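Local atomic coordinates of alpha-1,3-glucanase (Streptomyces thermodiastaticus, PDB entry 7C7D), a protein that hydrolyses the alpha-1,3-glycosidic bonds of alpha-1,3-glucan, as a thermostable glycoside hydrolase of family GH87. Residues V342-D353 with V366-D377. Numbering follows the deposited sequence.
Sequences VENNRILDTTAD and VRDNFLRNQGDD
Asn345 and Asn369 lie side by side, their side chains pointing the same way and their amide planes only 7° apart. Asn369 OD1 takes two bonds, from Asn345 N at 2.9 Å and from Asn345 ND2 at 3.0 Å, the donors coming from opposite faces of its carbonyl plane. The other end of the Asn369 amide reaches back: ND2 gives a nearly straight bond to Val342 O (3.0 Å), in the plane of its own amide but well above the plane of the acceptor's carbonyl. Val342 O also receives Arg367 N. A leucine in place of Asn369 would probably leave Asn345 N and ND2 without their shared acceptor and free this turn to shift against its neighbour. Asn345 OD1 accepts in its turn from Met322 N in the preceding coil; Asn345 and Asn369 are two stacked asparagines at the same bend of successive coils. This is the right-handed parallel beta-helix of the pectate lyase-like fold, with 342-353 and 366-377 as equivalent parts of those coils. Between strands 346-348 and 370-372, Ile347 lies alongside Leu371, CB to CD2 at 4.0 Å, while on the other face Leu348 CD2 meets Phe370 CE2 at 3.8 Å. Outside the first bend, Arg367 grips Glu343 OE1 side-on with NE and NH2, each at 2.9 Å; a water donates to Glu343 OE2 and accepts a weak bond from Arg367 NH2. At the next bend a chi1 of -167° swings the Asn373 amide away from its own N, and ND2 meets Asp349 OD1 nearly straight (2.8 Å); Gln374 NE2 reaches Thr350 OG1. Asp349 OD2 is held by Gln325 and by Asn164 of the adjoining beta domain, where Arg346 salt-bridges Glu196 and Arg372 NH1 meets Asn164 OD1 and Asp194. Further on, one water donates to both Asp353 OD2 and Asp377 OD2.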
ATOM      1  N   VAL A 342      10.938   8.013   5.011  1.00 11.33           N
ATOM      2  CA  VAL A 342      10.133   6.905   5.517  1.00 11.42           C
ATOM      3  C   VAL A 342      10.597   5.673   4.755  1.00 11.44           C
ATOM      4  O   VAL A 342      10.304   5.532   3.562  1.00 11.59           O
ATOM      5  CB  VAL A 342       8.633   7.164   5.311  1.00 11.65           C
ATOM      6  CG1 VAL A 342       7.817   5.957   5.731  1.00 11.92           C
ATOM      7  CG2 VAL A 342       8.189   8.415   6.074  1.00 13.11           C
ATOM      8  N   GLU A 343      11.355   4.798   5.413  1.00 11.72           N
ATOM      9  CA  GLU A 343      12.021   3.725   4.691  1.00 12.07           C
ATOM     10  C   GLU A 343      12.057   2.435   5.495  1.00 12.14           C
ATOM     11  O   GLU A 343      12.151   2.439   6.725  1.00 13.00           O
ATOM     12  CB  GLU A 343      13.460   4.117   4.303  1.00 14.20           C
ATOM     13  CG  GLU A 343      14.344   4.343   5.520  1.00 16.96           C
ATOM     14  CD  GLU A 343      15.736   4.841   5.178  1.00 20.68           C
ATOM     15  OE1 GLU A 343      16.101   4.880   3.985  1.00 21.99           O
ATOM     16  OE2 GLU A 343      16.468   5.207   6.122  1.00 23.98           O
ATOM     17  N   ASN A 344      12.004   1.321   4.769  1.00 12.19           N
ATOM     18  CA  ASN A 344      12.187  -0.008   5.356  0.68 12.70           C
ATOM     19  C   ASN A 344      11.159  -0.297   6.445  1.00 12.34           C
ATOM     20  O   ASN A 344      11.488  -0.826   7.508  1.00 13.24           O
ATOM     21  CB  ASN A 344      13.613  -0.221   5.868  0.68 14.80           C
ATOM     22  CG  ASN A 344      14.642  -0.020   4.787  0.68 16.97           C
ATOM     23  OD1 ASN A 344      15.470   0.883   4.867  0.68 22.61           O
ATOM     24  ND2 ASN A 344      14.590  -0.856   3.759  0.68 16.84           N
ATOM     25  N   ASN A 345       9.903   0.049   6.175  1.00 11.54           N
ATOM     26  CA  ASN A 345       8.806  -0.219   7.092  1.00 11.54           C
ATOM     27  C   ASN A 345       7.823  -1.184   6.449  1.00 10.90           C
ATOM     28  O   ASN A 345       7.813  -1.380   5.232  1.00 11.60           O
ATOM     29  CB  ASN A 345       8.055   1.061   7.456  1.00 12.06           C
ATOM     30  CG  ASN A 345       8.971   2.137   7.987  1.00 11.22           C
ATOM     31  OD1 ASN A 345       9.527   2.003   9.069  1.00 12.19           O
ATOM     32  ND2 ASN A 345       9.138   3.209   7.222  1.00 11.74           N
ATOM     33  N   ARG A 346       6.987  -1.776   7.296  1.00 11.45           N
ATOM     34  CA  ARG A 346       5.835  -2.557   6.878  1.00 11.55           C
ATOM     35  C   ARG A 346       4.592  -1.836   7.362  1.00 11.90           C
ATOM     36  O   ARG A 346       4.516  -1.446   8.533  1.00 13.80           O
ATOM     37  CB  ARG A 346       5.856  -3.961   7.484  1.00 13.84           C
ATOM     38  CG  ARG A 346       7.210  -4.608   7.496  1.00 15.51           C
ATOM     39  CD  ARG A 346       7.680  -4.944   6.090  1.00 15.31           C
ATOM     40  NE  ARG A 346       9.083  -5.343   6.128  1.00 18.02           N
ATOM     41  CZ  ARG A 346       9.506  -6.517   6.591  1.00 18.83           C
ATOM     42  NH1 ARG A 346       8.631  -7.420   7.019  1.00 19.45           N
ATOM     43  NH2 ARG A 346      10.801  -6.789   6.626  1.00 19.58           N
ATOM     44  N   ILE A 347       3.632  -1.641   6.463  1.00 11.33           N
ATOM     45  CA  ILE A 347       2.353  -1.035   6.805  1.00 10.65           C
ATOM     46  C   ILE A 347       1.282  -2.008   6.328  1.00 11.02           C
ATOM     47  O   ILE A 347       1.104  -2.202   5.118  1.00 11.85           O
ATOM     48  CB  ILE A 347       2.178   0.359   6.182  1.00 11.78           C
ATOM     49  CG1 ILE A 347       3.326   1.276   6.621  1.00 13.75           C
ATOM     50  CG2 ILE A 347       0.840   0.966   6.596  1.00 13.84           C
ATOM     51  CD1 ILE A 347       3.385   2.615   5.891  1.00 14.66           C
ATOM     52  N   LEU A 348       0.585  -2.637   7.276  1.00 11.68           N
ATOM     53  CA  LEU A 348      -0.314  -3.743   6.982  1.00 11.94           C
ATOM     54  C   LEU A 348      -1.656  -3.489   7.637  1.00 10.84           C
ATOM     55  O   LEU A 348      -1.721  -3.016   8.776  1.00 12.29           O
ATOM     56  CB  LEU A 348       0.213  -5.054   7.559  1.00 14.35           C
ATOM     57  CG  LEU A 348       1.671  -5.348   7.249  1.00 17.67           C
ATOM     58  CD1 LEU A 348       2.124  -6.547   8.033  1.00 20.66           C
ATOM     59  CD2 LEU A 348       1.821  -5.594   5.774  1.00 18.17           C
ATOM     60  N   ASP A 349      -2.726  -3.858   6.939  1.00 11.05           N
ATOM     61  CA  ASP A 349      -4.058  -3.923   7.544  1.00 10.57           C
ATOM     62  C   ASP A 349      -4.462  -2.570   8.147  1.00 10.69           C
ATOM     63  O   ASP A 349      -4.604  -2.410   9.364  1.00 12.03           O
ATOM     64  CB  ASP A 349      -4.132  -5.012   8.627  1.00 12.21           C
ATOM     65  CG  ASP A 349      -3.662  -6.371   8.154  1.00 12.74           C
ATOM     66  OD1 ASP A 349      -3.970  -6.769   7.010  1.00 13.20           O
ATOM     67  OD2 ASP A 349      -3.006  -7.065   8.962  1.00 14.45           O
ATOM     68  N   THR A 350      -4.644  -1.592   7.268  1.00 10.98           N
ATOM     69  CA  THR A 350      -5.117  -0.281   7.685  1.00 11.24           C
ATOM     70  C   THR A 350      -6.474  -0.035   7.046  1.00 10.94           C
ATOM     71  O   THR A 350      -6.716  -0.451   5.914  1.00 11.80           O
ATOM     72  CB  THR A 350      -4.115   0.837   7.322  1.00 12.08           C
ATOM     73  OG1 THR A 350      -3.893   0.867   5.906  1.00 12.28           O
ATOM     74  CG2 THR A 350      -2.770   0.621   8.017  1.00 12.51           C
ATOM     75  N   THR A 351      -7.382   0.611   7.776  1.00 11.13           N
ATOM     76  CA  THR A 351      -8.717   0.785   7.214  1.00 11.60           C
ATOM     77  C   THR A 351      -8.808   1.938   6.223  1.00 11.49           C
ATOM     78  O   THR A 351      -9.829   2.066   5.538  1.00 12.77           O
ATOM     79  CB  THR A 351      -9.775   0.917   8.307  1.00 12.32           C
ATOM     80  OG1 THR A 351      -9.472   2.054   9.121  1.00 13.18           O
ATOM     81  CG2 THR A 351      -9.829  -0.344   9.157  1.00 14.17           C
ATOM     82  N   ALA A 352      -7.763   2.756   6.111  1.00 11.39           N
ATOM     83  CA  ALA A 352      -7.677   3.772   5.071  1.00 11.76           C
ATOM     84  C   ALA A 352      -6.266   3.744   4.481  1.00 11.26           C
ATOM     85  O   ALA A 352      -5.662   2.668   4.387  1.00 11.63           O
ATOM     86  CB  ALA A 352      -8.078   5.153   5.601  1.00 13.14           C
ATOM     87  N   ASP A 353      -5.738   4.895   4.066  1.00 12.00           N
ATOM     88  CA  ASP A 353      -4.468   4.932   3.348  1.00 11.52           C
ATOM     89  C   ASP A 353      -3.319   4.403   4.204  1.00 11.13           C
ATOM     90  O   ASP A 353      -3.315   4.514   5.432  1.00 12.26           O
ATOM     91  CB  ASP A 353      -4.113   6.378   2.974  1.00 12.21           C
ATOM     92  CG  ASP A 353      -4.982   6.965   1.866  1.00 15.19           C
ATOM     93  OD1 ASP A 353      -6.032   6.403   1.508  1.00 18.94           O
ATOM     94  OD2 ASP A 353      -4.590   8.027   1.345  1.00 16.23           O
ATOM     95  N   VAL A 366       9.736   8.366   0.413  1.00 10.44           N
ATOM     96  CA  VAL A 366       9.096   7.164   0.933  1.00 10.82           C
ATOM     97  C   VAL A 366       9.630   6.014   0.091  1.00 10.48           C
ATOM     98  O   VAL A 366       9.299   5.910  -1.097  1.00 11.16           O
ATOM     99  CB  VAL A 366       7.565   7.259   0.845  1.00 10.90           C
ATOM    100  CG1 VAL A 366       6.897   5.992   1.383  1.00 11.16           C
ATOM    101  CG2 VAL A 366       7.072   8.505   1.599  1.00 11.92           C
ATOM    102  N   ARG A 367      10.490   5.177   0.680  1.00 10.72           N
ATOM    103  CA  ARG A 367      11.201   4.171  -0.103  1.00 10.98           C
ATOM    104  C   ARG A 367      11.350   2.851   0.645  1.00 10.83           C
ATOM    105  O   ARG A 367      11.467   2.812   1.873  1.00 11.50           O
ATOM    106  CB  ARG A 367      12.591   4.663  -0.540  1.00 13.16           C
ATOM    107  CG  ARG A 367      13.577   4.860   0.593  1.00 14.33           C
ATOM    108  CD  ARG A 367      14.942   5.324   0.099  1.00 16.58           C
ATOM    109  NE  ARG A 367      15.797   5.656   1.233  1.00 17.66           N
ATOM    110  CZ  ARG A 367      16.668   6.660   1.253  1.00 19.51           C
ATOM    111  NH1 ARG A 367      16.821   7.435   0.185  1.00 22.86           N
ATOM    112  NH2 ARG A 367      17.392   6.888   2.344  1.00 21.82           N
ATOM    113  N   ASP A 368      11.359   1.759  -0.119  1.00 11.19           N
ATOM    114  CA  ASP A 368      11.666   0.435   0.417  1.00 11.63           C
ATOM    115  C   ASP A 368      10.700   0.009   1.517  1.00 11.05           C
ATOM    116  O   ASP A 368      11.093  -0.647   2.483  1.00 12.95           O
ATOM    117  CB  ASP A 368      13.120   0.336   0.868  1.00 14.31           C
ATOM    118  CG  ASP A 368      14.064   0.353  -0.299  1.00 18.57           C
ATOM    119  OD1 ASP A 368      14.010  -0.593  -1.112  1.00 18.85           O
ATOM    120  OD2 ASP A 368      14.834   1.323  -0.419  1.00 24.35           O
ATOM    121  N   ASN A 369       9.430   0.376   1.365  1.00 10.61           N
ATOM    122  CA  ASN A 369       8.388  -0.060   2.276  1.00 10.71           C
ATOM    123  C   ASN A 369       7.534  -1.131   1.620  1.00 10.65           C
ATOM    124  O   ASN A 369       7.435  -1.217   0.392  1.00 11.23           O
ATOM    125  CB  ASN A 369       7.492   1.113   2.678  1.00 10.98           C
ATOM    126  CG  ASN A 369       8.276   2.236   3.316  1.00 10.51           C
ATOM    127  OD1 ASN A 369       8.710   2.130   4.458  1.00 11.41           O
ATOM    128  ND2 ASN A 369       8.470   3.316   2.574  1.00 11.16           N
ATOM    129  N   PHE A 370       6.913  -1.947   2.467  1.00 10.34           N
ATOM    130  CA  PHE A 370       5.961  -2.962   2.038  1.00 10.06           C
ATOM    131  C   PHE A 370       4.593  -2.606   2.596  1.00  9.75           C
ATOM    132  O   PHE A 370       4.457  -2.392   3.809  1.00 11.16           O
ATOM    133  CB  PHE A 370       6.371  -4.346   2.544  1.00 10.81           C
ATOM    134  CG  PHE A 370       5.414  -5.430   2.151  1.00 11.12           C
ATOM    135  CD1 PHE A 370       5.360  -5.866   0.841  1.00 12.04           C
ATOM    136  CD2 PHE A 370       4.533  -5.982   3.073  1.00 13.15           C
ATOM    137  CE1 PHE A 370       4.473  -6.845   0.453  1.00 13.87           C
ATOM    138  CE2 PHE A 370       3.638  -6.968   2.685  1.00 13.98           C
ATOM    139  CZ  PHE A 370       3.609  -7.403   1.379  1.00 14.06           C
ATOM    140  N   LEU A 371       3.589  -2.552   1.717  1.00  9.73           N
ATOM    141  CA  LEU A 371       2.228  -2.171   2.082  1.00  9.53           C
ATOM    142  C   LEU A 371       1.265  -3.229   1.566  1.00 10.14           C
ATOM    143  O   LEU A 371       1.223  -3.495   0.360  1.00 11.16           O
ATOM    144  CB  LEU A 371       1.873  -0.801   1.494  1.00 10.56           C
ATOM    145  CG  LEU A 371       2.699   0.369   2.055  1.00 10.82           C
ATOM    146  CD1 LEU A 371       3.805   0.819   1.085  1.00 12.55           C
ATOM    147  CD2 LEU A 371       1.782   1.529   2.404  1.00 11.87           C
ATOM    148  N   ARG A 372       0.500  -3.841   2.483  1.00  9.97           N
ATOM    149  CA  ARG A 372      -0.509  -4.827   2.130  1.00 10.00           C
ATOM    150  C   ARG A 372      -1.810  -4.487   2.844  1.00  9.65           C
ATOM    151  O   ARG A 372      -1.807  -4.169   4.035  1.00 10.34           O
ATOM    152  CB  ARG A 372      -0.068  -6.239   2.545  1.00 10.77           C
ATOM    153  CG  ARG A 372      -1.124  -7.316   2.339  1.00 10.94           C
ATOM    154  CD  ARG A 372      -0.666  -8.678   2.852  1.00 12.73           C
ATOM    155  NE  ARG A 372       0.305  -9.324   1.962  1.00 12.75           N
ATOM    156  CZ  ARG A 372       1.311 -10.076   2.391  1.00 12.99           C
ATOM    157  NH1 ARG A 372       1.496 -10.259   3.689  1.00 13.96           N
ATOM    158  NH2 ARG A 372       2.146 -10.630   1.520  1.00 13.50           N
ATOM    159  N   ASN A 373      -2.925  -4.579   2.121  1.00  9.98           N
ATOM    160  CA  ASN A 373      -4.262  -4.513   2.729  1.00 10.58           C
ATOM    161  C   ASN A 373      -4.558  -3.141   3.345  1.00 10.53           C
ATOM    162  O   ASN A 373      -4.990  -3.032   4.497  1.00 10.99           O
ATOM    163  CB  ASN A 373      -4.494  -5.648   3.738  1.00 11.11           C
ATOM    164  CG  ASN A 373      -5.956  -5.799   4.142  1.00 11.43           C
ATOM    165  OD1 ASN A 373      -6.870  -5.469   3.384  1.00 11.68           O
ATOM    166  ND2 ASN A 373      -6.175  -6.327   5.345  1.00 12.50           N
ATOM    167  N   GLN A 374      -4.326  -2.088   2.561  1.00  9.96           N
ATOM    168  CA  GLN A 374      -4.809  -0.758   2.891  1.00 10.17           C
ATOM    169  C   GLN A 374      -6.268  -0.646   2.469  1.00 10.71           C
ATOM    170  O   GLN A 374      -6.721  -1.357   1.570  1.00 12.81           O
ATOM    171  CB  GLN A 374      -3.969   0.303   2.172  1.00 10.69           C
ATOM    172  CG  GLN A 374      -2.657   0.631   2.861  1.00 11.00           C
ATOM    173  CD  GLN A 374      -1.834  -0.602   3.191  1.00 10.94           C
ATOM    174  OE1 GLN A 374      -1.264  -1.245   2.298  1.00 10.98           O
ATOM    175  NE2 GLN A 374      -1.759  -0.945   4.476  1.00 11.64           N
ATOM    176  N   GLY A 375      -7.010   0.242   3.128  1.00 11.17           N
ATOM    177  CA  GLY A 375      -8.420   0.419   2.838  1.00 11.74           C
ATOM    178  C   GLY A 375      -8.746   1.516   1.847  1.00 13.40           C
ATOM    179  O   GLY A 375      -9.918   1.858   1.669  1.00 14.73           O
ATOM    180  N   ASP A 376      -7.738   2.098   1.216  1.00 12.37           N
ATOM    181  CA  ASP A 376      -7.865   3.179   0.252  1.00 13.13           C
ATOM    182  C   ASP A 376      -6.474   3.293  -0.364  1.00 12.54           C
ATOM    183  O   ASP A 376      -5.671   2.370  -0.198  1.00 13.95           O
ATOM    184  CB  ASP A 376      -8.293   4.451   0.985  1.00 13.91           C
ATOM    185  CG  ASP A 376      -9.056   5.422   0.100  1.00 15.89           C
ATOM    186  OD1 ASP A 376      -8.556   5.769  -0.988  1.00 16.61           O
ATOM    187  OD2 ASP A 376     -10.160   5.850   0.500  1.00 19.24           O
ATOM    188  N   ASP A 377      -6.160   4.399  -1.030  1.00 12.51           N
ATOM    189  CA  ASP A 377      -4.859   4.592  -1.673  1.00 12.02           C
ATOM    190  C   ASP A 377      -3.738   4.115  -0.761  1.00 12.46           C
ATOM    191  O   ASP A 377      -3.607   4.589   0.370  1.00 14.72           O
ATOM    192  CB  ASP A 377      -4.641   6.080  -1.945  1.00 13.13           C
ATOM    193  CG  ASP A 377      -5.574   6.648  -2.988  1.00 12.80           C
ATOM    194  OD1 ASP A 377      -5.912   5.953  -3.964  1.00 13.32           O
ATOM    195  OD2 ASP A 377      -5.941   7.832  -2.835  1.00 14.95           O
TER
HETATM  196  O   HOH W   1      18.647   6.364   5.398  1.00 49.58           O
HETATM  197  O   HOH W   2      16.086   2.486   1.779  1.00 50.26           O
HETATM  198  O   HOH W   3      12.761  -3.402   3.470  1.00 35.13           O
HETATM  199  O   HOH W   4     -11.735   1.647   3.658  1.00 15.71           O
HETATM  200  O   HOH W   5      -6.056   9.121  -0.484  1.00 18.51           O